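Local coordinates for adenylate kinase (Desulfovibrio gigas, PDB 2XB4), which probably catalyses the reversible transfer of the terminal phosphate of ATP to AMP, giving two ADP, and carries a metal ion in its LID, at residues K172-D175 and I176-T180; F6-N9 and G10-K13; R36-G40 and G41-L45; K50-I53 and D54-D57. One frame throughout, in Å; residues are numbered along the deposited sequence. Where two conformers were deposited one is given.

In the fold
Along the chain the order is contact 2, contact 3, contact 4 and contact 1. Contact 2 links strand 2-6 of the central parallel sheet to helix 13-24. Contact 1, at the end of helix 167-177, lies against it: their centres are about 12 Å apart and His174 probably hydrogen-bonds to Asn9. Contacts 3 and 4 close helices 31-40 and 50-53 of the predicted NMP-binding region; their centres are about 14 Å apart, and Ile39 packs on Ile53 and Lys50. Centres of contacts 2 and 3 are about 28 Å apart. In adenylate kinases the NMPbind and LID domains move during catalysis. Contacts 1 and 4 also both touch the second subunit.

Contact 1. Residues K172-D175 and I176-T180; sequences KRHD and IYYNT
The last turn of helix 167-177 runs through this segment pair, with Tyr177 N bonded to Arg173 O at 2.9 Å and Tyr178 N to His174 O at 2.6 Å. Tyr178 is where the chain leaves helical angles, and Ile176 N makes two weak bonds, to Lys172 O and Arg173 O. One turn apart, the side chains of His174 and Tyr178 run side by side in the same direction. Their rings form a T-shaped pair, planes at 90° and centroids 5.3 Å apart: the CE2 edge of Tyr178 sits over one face of the imidazole, toward its rim, with Tyr178 CE2 3.7 Å from His174 CD2. Both rings have CG anti to their own carbonyl carbon (chi1 -82° and -76°), which keeps them on the same flank of the helix. His174 O also meets the Tyr178 ring at its edge, 3.3 Å from Tyr178 CD2, while CD2 of Tyr177 lies over the centre of a Tyr178 face. On another flank, CB of Asn179 rests 3.2 Å from Asp175 O. The polar ends are held from outside: His174 NE2 by Asn9 O, Tyr178 OH by Leu114 O, Asp175 OD1 by Arg116, and Asn179 ND2 by Asp54 O of the second subunit. This fixes the imidazole's rotation by an edge-to-face neighbour and a hydrogen bond together. The arrangement is an i to i+4 aromatic pair at a helix C-terminus, here packed beside the P-loop of an adenylate kinase and carrying Arg173, a predicted AMP-binding residue.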
loop_
_atom_site.group_PDB
_atom_site.type_symbol
_atom_site.label_atom_id
_atom_site.label_comp_id
_atom_site.label_asym_id
_atom_site.label_seq_id
_atom_site.Cartn_x
_atom_site.Cartn_y
_atom_site.Cartn_z
ATOM N N LYS A 172 -16.181 5.064 12.687
ATOM C CA LYS A 172 -16.057 6.136 13.622
ATOM C C LYS A 172 -16.281 7.489 12.905
ATOM O O LYS A 172 -16.900 8.352 13.517
ATOM C CB LYS A 172 -14.672 6.149 14.217
ATOM C CG LYS A 172 -14.562 4.919 15.246
ATOM C CD LYS A 172 -13.177 4.776 15.684
ATOM C CE LYS A 172 -13.151 3.861 16.913
ATOM N NZ LYS A 172 -11.993 4.379 17.677
ATOM N N ARG A 173 -15.869 7.661 11.627
ATOM C CA ARG A 173 -16.193 8.925 10.957
ATOM C C ARG A 173 -17.715 9.022 10.662
ATOM O O ARG A 173 -18.289 10.124 10.774
ATOM C CB ARG A 173 -15.403 9.118 9.649
ATOM C CG ARG A 173 -13.863 9.230 9.847
ATOM C CD ARG A 173 -13.169 9.337 8.492
ATOM N NE ARG A 173 -11.800 8.936 8.681
ATOM C CZ ARG A 173 -11.197 7.772 8.330
ATOM N NH1 ARG A 173 -11.755 6.772 7.577
ATOM N NH2 ARG A 173 -9.919 7.665 8.689
ATOM N N HIS A 174 -18.354 7.884 10.314
ATOM C CA HIS A 174 -19.826 7.906 10.029
ATOM C C HIS A 174 -20.659 8.084 11.302
ATOM O O HIS A 174 -21.747 8.795 11.293
ATOM C CB HIS A 174 -20.215 6.616 9.290
ATOM C CG HIS A 174 -19.935 6.658 7.813
ATOM N ND1 HIS A 174 -20.014 5.538 7.010
ATOM C CD2 HIS A 174 -19.618 7.683 6.986
ATOM C CE1 HIS A 174 -19.686 5.856 5.758
ATOM N NE2 HIS A 174 -19.418 7.152 5.723
ATOM N N ASP A 175 -20.164 7.527 12.417
ATOM C CA ASP A 175 -20.707 7.847 13.733
ATOM C C ASP A 175 -20.851 9.313 13.976
ATOM O O ASP A 175 -21.934 9.768 14.381
ATOM C CB ASP A 175 -19.908 7.203 14.881
ATOM C CG ASP A 175 -20.181 5.693 15.019
ATOM O OD1 ASP A 175 -21.072 5.113 14.347
ATOM O OD2 ASP A 175 -19.471 5.089 15.815
ATOM N N ILE A 176 -19.826 10.098 13.654
ATOM C CA ILE A 176 -19.931 11.505 13.885
ATOM C C ILE A 176 -20.835 12.118 12.808
ATOM O O ILE A 176 -21.710 12.919 13.121
ATOM C CB ILE A 176 -18.543 12.180 13.827
ATOM C CG1 ILE A 176 -17.707 11.695 15.042
ATOM C CG2 ILE A 176 -18.669 13.754 13.826
ATOM C CD1 ILE A 176 -16.099 11.836 14.732
ATOM N N TYR A 177 -20.612 11.750 11.537
ATOM C CA TYR A 177 -21.366 12.425 10.440
ATOM C C TYR A 177 -22.886 12.176 10.650
ATOM O O TYR A 177 -23.738 13.125 10.638
ATOM C CB TYR A 177 -20.951 11.922 9.042
ATOM C CG TYR A 177 -21.703 12.764 7.988
ATOM C CD1 TYR A 177 -21.228 14.045 7.647
ATOM C CD2 TYR A 177 -22.971 12.363 7.492
ATOM C CE1 TYR A 177 -21.933 14.874 6.783
ATOM C CE2 TYR A 177 -23.707 13.173 6.610
ATOM C CZ TYR A 177 -23.167 14.432 6.262
ATOM O OH TYR A 177 -23.868 15.263 5.406
ATOM N N TYR A 178 -23.236 10.922 10.971
ATOM C CA TYR A 178 -24.681 10.596 10.938
ATOM C C TYR A 178 -25.409 10.813 12.269
ATOM O O TYR A 178 -26.603 10.528 12.382
ATOM C CB TYR A 178 -24.880 9.159 10.471
ATOM C CG TYR A 178 -24.679 9.012 8.949
ATOM C CD1 TYR A 178 -25.771 9.140 8.055
ATOM C CD2 TYR A 178 -23.418 8.709 8.431
ATOM C CE1 TYR A 178 -25.598 9.026 6.638
ATOM C CE2 TYR A 178 -23.185 8.534 7.030
ATOM C CZ TYR A 178 -24.287 8.719 6.123
ATOM O OH TYR A 178 -24.148 8.499 4.770
ATOM N N ASN A 179 -24.697 11.381 13.235
ATOM C CA ASN A 179 -25.229 11.678 14.583
ATOM C C ASN A 179 -26.220 12.856 14.425
ATOM O O ASN A 179 -25.821 14.042 14.169
ATOM C CB ASN A 179 -24.001 11.952 15.501
ATOM C CG ASN A 179 -24.357 12.551 16.828
ATOM O OD1 ASN A 179 -25.530 12.725 17.180
ATOM N ND2 ASN A 179 -23.307 12.976 17.558
ATOM N N THR A 180 -27.512 12.556 14.537
ATOM C CA THR A 180 -28.533 13.610 14.342
ATOM C C THR A 180 -28.860 14.245 15.710
ATOM O O THR A 180 -29.734 15.099 15.766
ATOM C CB THR A 180 -29.884 13.037 13.739
ATOM O OG1 THR A 180 -30.463 12.069 14.668
ATOM C CG2 THR A 180 -29.725 12.391 12.361
#

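Contact 2. Residues F6-N9 and G10-K13; sequences FGPN and GSGK. With SRT (S,R meso-tartaric acid), chain C.
Phe6 ends strand 2-6, and its carbonyl carbon lies 3.7 Å from Lys13 CD, where the lysine chain folds back across the start of the loop. At Gly7 the same lysine continues along the backbone, Lys13 CE coming 3.2 Å from Gly7 O. Lys13 leaves with CG anti to its N (chi1 -177°) and then bends about its CG-CD and CD-CE bonds; its ammonium is paired with Asp83. Pro8 opens a type II turn that closes at Ser11, and its carbonyl oxygen takes two bonds from that serine. Ser11 OG reaches Pro8 O at 2.8 Å in the carbonyl plane, whereas Ser11 N, at 3.3 Å, comes from above that plane. Asn9 and Gly10 fill the corner of the turn, Gly10 with a positive phi that suits glycine. The turn and the residues after it point their N-H groups inward at the bound meso-tartaric acid: Gly10 N gives a nearly straight bond to SRT O2 (3.0 Å, 162°) and Lys13 N one to SRT O3 (3.1 Å). Weaker bonds come from Ser11 N and Gly12 N. This loop is the P-loop of the kinase, its amides ringing the tartaric acid, which probably occupies space that ATP phosphates would use; Gly10 to Lys13 are predicted to bind ATP. In the fold the loop joins strand 2-6 to helix 13-24, with Gly12 as its N-cap. Helix 167-177 lies against Pro8 and Asn9, strand 108-113 flanks Ser11 and Lys13, and helix 184-192 packs on Phe6.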
loop_
_atom_site.group_PDB
_atom_site.type_symbol
_atom_site.label_atom_id
_atom_site.label_comp_id
_atom_site.label_asym_id
_atom_site.label_seq_id
_atom_site.Cartn_x
_atom_site.Cartn_y
_atom_site.Cartn_z
ATOM N N PHE A 6 -22.029 20.004 2.984
ATOM C CA PHE A 6 -21.945 18.859 3.881
ATOM C C PHE A 6 -22.077 17.515 3.084
ATOM O O PHE A 6 -22.971 17.355 2.227
ATOM C CB PHE A 6 -23.101 18.890 4.916
ATOM C CG PHE A 6 -23.081 20.087 5.865
ATOM C CD1 PHE A 6 -22.366 20.026 7.075
ATOM C CD2 PHE A 6 -23.726 21.269 5.523
ATOM C CE1 PHE A 6 -22.384 21.121 8.010
ATOM C CE2 PHE A 6 -23.738 22.375 6.377
ATOM C CZ PHE A 6 -23.077 22.347 7.624
ATOM N N GLY A 7 -21.311 16.503 3.497
ATOM C CA GLY A 7 -21.619 15.134 3.040
ATOM C C GLY A 7 -20.657 14.149 3.732
ATOM O O GLY A 7 -19.561 14.576 4.176
ATOM N N PRO A 8 -21.043 12.872 3.826
ATOM C CA PRO A 8 -20.246 11.871 4.546
ATOM C C PRO A 8 -19.108 11.419 3.631
ATOM O O PRO A 8 -19.190 11.632 2.397
ATOM C CB PRO A 8 -21.191 10.671 4.663
ATOM C CG PRO A 8 -22.174 10.809 3.518
ATOM C CD PRO A 8 -22.352 12.348 3.354
ATOM N N ASN A 9 -18.111 10.764 4.205
ATOM C CA ASN A 9 -17.177 10.020 3.359
ATOM C C ASN A 9 -17.920 9.003 2.495
ATOM O O ASN A 9 -18.861 8.367 2.992
ATOM C CB ASN A 9 -16.139 9.303 4.249
ATOM C CG ASN A 9 -15.084 10.316 4.862
ATOM O OD1 ASN A 9 -14.934 11.499 4.443
ATOM N ND2 ASN A 9 -14.360 9.844 5.788
ATOM N N GLY A 10 -17.575 8.854 1.214
ATOM C CA GLY A 10 -18.299 7.906 0.343
ATOM C C GLY A 10 -19.345 8.614 -0.548
ATOM O O GLY A 10 -19.984 7.975 -1.412
ATOM N N SER A 11 -19.529 9.915 -0.392
ATOM C CA SER A 11 -20.600 10.667 -1.138
ATOM C C SER A 11 -20.078 11.471 -2.347
ATOM O O SER A 11 -20.867 12.166 -3.003
ATOM C CB SER A 11 -21.369 11.665 -0.231
ATOM O OG SER A 11 -20.537 12.723 0.240
ATOM N N GLY A 12 -18.768 11.447 -2.634
ATOM C CA GLY A 12 -18.249 12.206 -3.824
ATOM C C GLY A 12 -18.217 13.721 -3.584
ATOM O O GLY A 12 -18.191 14.507 -4.525
ATOM N N LYS A 13 -18.198 14.110 -2.303
ATOM C CA LYS A 13 -18.336 15.504 -1.870
ATOM C C LYS A 13 -17.202 16.445 -2.471
ATOM O O LYS A 13 -17.480 17.604 -2.818
ATOM C CB LYS A 13 -18.274 15.559 -0.324
ATOM C CG LYS A 13 -18.474 16.948 0.156
ATOM C CD LYS A 13 -18.660 17.076 1.615
ATOM C CE LYS A 13 -17.602 16.291 2.375
ATOM N NZ LYS A 13 -16.442 17.103 2.706
HETATM O O1 SRT C . -16.333 9.544 -1.723
HETATM O O11 SRT C . -15.327 11.298 -2.741
HETATM C C1 SRT C . -15.668 10.614 -1.740
HETATM C C2 SRT C . -15.565 11.119 -0.367
HETATM O O2 SRT C . -15.019 10.290 0.641
HETATM C C3 SRT C . -15.805 12.568 -0.138
HETATM O O3 SRT C . -17.213 12.260 0.036
HETATM C C4 SRT C . -15.270 13.053 1.142
HETATM O O4 SRT C . -14.102 13.474 1.135
HETATM O O41 SRT C . -16.008 13.018 2.132
#

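Contact 3. Residues R36-G40 and G41-L45; sequences REHIG and GGTEL
Gly41 continues from the end of helix 31-40, which closes in a Schellman motif within the predicted NMP-binding region. Its N-H is shared by two weak bonds, to Arg36 O and Glu37 O, reflecting the wider pi-type turn there. Gly41 CA makes a CH...O contact with Glu37 O at 3.4 Å. Gly42 has the positive phi of the motif, and its N-H reaches back weakly to His38 O (2.9 Å) and to Ile39 O, the latter being the inner bond of the motif. Thr43 then turns the chain toward the helix: Thr43 N bonds to His38 O at 3.2 Å, the outer, 6→1 bond. Its side chain also points at the helix and crosses that of His38 at an angle. Leu45 comes within 4.4 Å of His38 ND1 through its CB and packs on helix 61-75, where His38 NE2 has weak bonds to Met67 O and Thr71 OG1. With chi1 near 60°, Thr43 OG1 lies between its own N and carbonyl carbon and is hydrogen-bonded to His38 ND1 at 2.8 Å, at the imidazole edge near the ring plane, and Gly46 N bonds to the same hydroxyl.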
loop_
_atom_site.group_PDB
_atom_site.type_symbol
_atom_site.label_atom_id
_atom_site.label_comp_id
_atom_site.label_asym_id
_atom_site.label_seq_id
_atom_site.Cartn_x
_atom_site.Cartn_y
_atom_site.Cartn_z
ATOM N N ARG A 36 -3.234 24.852 8.500
ATOM C CA ARG A 36 -1.919 25.145 7.915
ATOM C C ARG A 36 -1.624 26.637 7.720
ATOM O O ARG A 36 -0.485 27.067 7.942
ATOM C CB ARG A 36 -1.708 24.397 6.587
ATOM C CG ARG A 36 -1.318 22.945 6.748
ATOM C CD ARG A 36 -0.905 22.371 5.382
ATOM N NE ARG A 36 -1.953 22.559 4.374
ATOM C CZ ARG A 36 -3.061 21.791 4.251
ATOM N NH1 ARG A 36 -3.325 20.796 5.104
ATOM N NH2 ARG A 36 -3.915 22.026 3.279
ATOM N N GLU A 37 -2.593 27.417 7.237
ATOM C CA GLU A 37 -2.450 28.880 7.193
ATOM C C GLU A 37 -2.154 29.485 8.611
ATOM O O GLU A 37 -1.320 30.361 8.773
ATOM C CB GLU A 37 -3.742 29.550 6.621
ATOM C CG GLU A 37 -3.810 31.125 6.856
ATOM C CD GLU A 37 -5.088 31.855 6.328
ATOM O OE1 GLU A 37 -5.832 31.220 5.584
ATOM O OE2 GLU A 37 -5.356 33.042 6.666
ATOM N N HIS A 38 -2.887 29.076 9.631
ATOM C CA HIS A 38 -2.756 29.759 10.921
ATOM C C HIS A 38 -1.675 29.112 11.853
ATOM O O HIS A 38 -0.824 29.800 12.457
ATOM C CB HIS A 38 -4.063 29.697 11.588
ATOM C CG HIS A 38 -5.058 30.682 11.070
ATOM N ND1 HIS A 38 -5.182 31.939 11.598
ATOM C CD2 HIS A 38 -6.004 30.571 10.126
ATOM C CE1 HIS A 38 -6.178 32.565 11.015
ATOM N NE2 HIS A 38 -6.719 31.735 10.140
ATOM N N ILE A 39 -1.747 27.775 11.983
ATOM C CA ILE A 39 -0.772 27.015 12.842
ATOM C C ILE A 39 0.638 27.060 12.217
ATOM O O ILE A 39 1.601 27.518 12.868
ATOM C CB ILE A 39 -1.245 25.550 13.238
ATOM C CG1 ILE A 39 -2.345 25.594 14.278
ATOM C CG2 ILE A 39 -0.118 24.710 13.900
ATOM C CD1 ILE A 39 -3.683 25.717 13.734
ATOM N N GLY A 40 0.718 26.678 10.948
ATOM C CA GLY A 40 1.912 26.809 10.170
ATOM C C GLY A 40 2.364 28.267 9.956
ATOM O O GLY A 40 3.538 28.576 10.152
ATOM N N GLY A 41 1.496 29.185 9.604
ATOM C CA GLY A 41 1.960 30.530 9.459
ATOM C C GLY A 41 2.143 31.372 10.743
ATOM O O GLY A 41 2.531 32.567 10.647
ATOM N N GLY A 42 1.846 30.803 11.942
ATOM C CA GLY A 42 2.117 31.549 13.248
ATOM C C GLY A 42 1.312 32.906 13.340
ATOM O O GLY A 42 1.851 33.984 13.744
ATOM N N THR A 43 0.052 32.867 12.900
ATOM C CA THR A 43 -0.841 34.001 13.142
ATOM C C THR A 43 -0.973 34.012 14.678
ATOM O O THR A 43 -0.517 33.040 15.367
ATOM C CB THR A 43 -2.208 33.848 12.442
ATOM O OG1 THR A 43 -2.865 32.661 12.931
ATOM C CG2 THR A 43 -2.065 33.867 10.867
ATOM N N GLU A 44 -1.491 35.097 15.243
ATOM C CA GLU A 44 -1.669 35.124 16.700
ATOM C C GLU A 44 -2.650 34.003 17.120
ATOM O O GLU A 44 -2.382 33.310 18.113
ATOM C CB GLU A 44 -2.096 36.485 17.231
ATOM C CG GLU A 44 -1.416 36.968 18.590
ATOM C CD GLU A 44 0.189 36.818 18.727
ATOM O OE1 GLU A 44 1.038 37.347 17.972
ATOM O OE2 GLU A 44 0.613 36.121 19.663
ATOM N N LEU A 45 -3.704 33.761 16.334
ATOM C CA LEU A 45 -4.605 32.677 16.670
ATOM C C LEU A 45 -3.857 31.368 16.482
ATOM O O LEU A 45 -4.028 30.479 17.317
ATOM C CB LEU A 45 -5.893 32.657 15.836
ATOM C CG LEU A 45 -6.871 33.840 16.066
ATOM C CD1 LEU A 45 -7.908 33.952 14.892
ATOM C CD2 LEU A 45 -7.575 33.731 17.400
#

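Contact 4. Residues K50-I53 and D54-D57; sequences KEFI and DRGD
The salt bridge between Lys50 and Asp54 spans one turn at the end of helix 50-53, in the predicted NMP-binding region. Lys50 NZ meets Asp54 OD2 at 2.7 Å on its syn lone pair. Lys50 leaves with CG anti to N (chi1 -165°) and bends only at its last torsion, which turns the ammonium in to the syn side of OD2, near the carboxylate plane. Asp54 N bonds to Lys50 O. Phe52 O accepts Arg55 N (3.1 Å) and Asp57 N (2.9 Å) from opposite faces of its plane, and Gly56 N returns to Ile53 O. With positive phi at Gly56 this is a Schellman motif over a type I turn, and it holds Asp57, predicted to bind AMP. A cation-pi pair follows: Arg55 CZ stands 4.8 Å from the Phe52 centroid, 18° off the normal. Arg55 NH1 lies over the face toward the rim, ring and guanidinium planes 68° apart. Glu51 O lies over the centre of one guanidinium face of Arg55, 3.4 Å above its plane. Arg55 NE pairs with Asp182 of the second subunit, so the guanidinium is probably polarised by charge across the interface while its own chain supplies a ring and a carbonyl.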
loop_
_atom_site.group_PDB
_atom_site.type_symbol
_atom_site.label_atom_id
_atom_site.label_comp_id
_atom_site.label_asym_id
_atom_site.label_seq_id
_atom_site.Cartn_x
_atom_site.Cartn_y
_atom_site.Cartn_z
ATOM N N LYS A 50 -1.683 26.164 18.547
ATOM C CA LYS A 50 -0.614 25.185 18.491
ATOM C C LYS A 50 -0.198 24.728 19.895
ATOM O O LYS A 50 0.233 23.572 20.026
ATOM C CB LYS A 50 0.614 25.718 17.712
ATOM C CG LYS A 50 1.622 24.584 17.308
ATOM C CD LYS A 50 2.777 25.213 16.570
ATOM C CE LYS A 50 3.717 24.093 16.003
ATOM N NZ LYS A 50 4.187 23.200 17.074
ATOM N N GLU A 51 -0.401 25.568 20.925
ATOM C CA GLU A 51 -0.174 25.116 22.315
ATOM C C GLU A 51 -1.141 24.008 22.720
ATOM O O GLU A 51 -0.742 23.116 23.467
ATOM C CB GLU A 51 -0.211 26.270 23.285
ATOM C CG GLU A 51 0.803 27.363 22.910
ATOM C CD GLU A 51 0.873 28.585 23.891
ATOM O OE1 GLU A 51 -0.210 29.017 24.369
ATOM O OE2 GLU A 51 2.036 29.063 24.153
ATOM N N PHE A 52 -2.397 24.060 22.276
ATOM C CA PHE A 52 -3.282 22.861 22.501
ATOM C C PHE A 52 -2.862 21.640 21.717
ATOM O O PHE A 52 -2.751 20.516 22.279
ATOM C CB PHE A 52 -4.755 23.161 22.205
ATOM C CG PHE A 52 -5.351 24.181 23.142
ATOM C CD1 PHE A 52 -5.140 25.580 22.915
ATOM C CD2 PHE A 52 -6.112 23.785 24.265
ATOM C CE1 PHE A 52 -5.723 26.556 23.801
ATOM C CE2 PHE A 52 -6.658 24.740 25.133
ATOM C CZ PHE A 52 -6.451 26.137 24.908
ATOM N N ILE A 53 -2.656 21.831 20.426
ATOM C CA ILE A 53 -2.345 20.665 19.553
ATOM C C ILE A 53 -1.088 19.974 20.133
ATOM O O ILE A 53 -1.007 18.740 20.170
ATOM C CB ILE A 53 -2.142 21.194 18.133
ATOM C CG1 ILE A 53 -3.503 21.692 17.573
ATOM C CG2 ILE A 53 -1.467 20.147 17.210
ATOM C CD1 ILE A 53 -3.277 22.603 16.419
ATOM N N ASP A 54 -0.093 20.763 20.570
ATOM C CA ASP A 54 1.201 20.187 21.025
ATOM C C ASP A 54 1.173 19.373 22.373
ATOM O O ASP A 54 2.175 18.755 22.749
ATOM C CB ASP A 54 2.247 21.310 21.082
ATOM C CG ASP A 54 2.791 21.710 19.674
ATOM O OD1 ASP A 54 2.402 21.074 18.624
ATOM O OD2 ASP A 54 3.586 22.684 19.619
ATOM N N ARG A 55 0.062 19.431 23.081
ATOM C CA ARG A 55 -0.284 18.661 24.312
ATOM C C ARG A 55 -1.179 17.463 23.909
ATOM O O ARG A 55 -1.558 16.672 24.780
ATOM C CB ARG A 55 -1.296 19.493 25.180
ATOM C CG ARG A 55 -0.908 20.381 26.152
ATOM C CD ARG A 55 -2.197 21.045 26.783
ATOM N NE ARG A 55 -1.663 22.327 26.872
ATOM C CZ ARG A 55 -2.147 23.502 26.596
ATOM N NH1 ARG A 55 -3.414 23.819 26.330
ATOM N NH2 ARG A 55 -1.219 24.384 26.666
ATOM N N GLY A 56 -1.592 17.364 22.647
ATOM C CA GLY A 56 -2.611 16.448 22.245
ATOM C C GLY A 56 -4.044 16.881 22.576
ATOM O O GLY A 56 -4.922 16.049 22.619
ATOM N N ASP A 57 -4.317 18.148 22.874
ATOM C CA ASP A 57 -5.723 18.540 23.085
ATOM C C ASP A 57 -6.258 19.160 21.769
ATOM O O ASP A 57 -5.462 19.575 20.881
ATOM C CB ASP A 57 -5.805 19.583 24.219
ATOM C CG ASP A 57 -5.384 19.017 25.582
ATOM O OD1 ASP A 57 -5.665 17.837 25.903
ATOM O OD2 ASP A 57 -4.801 19.779 26.373
#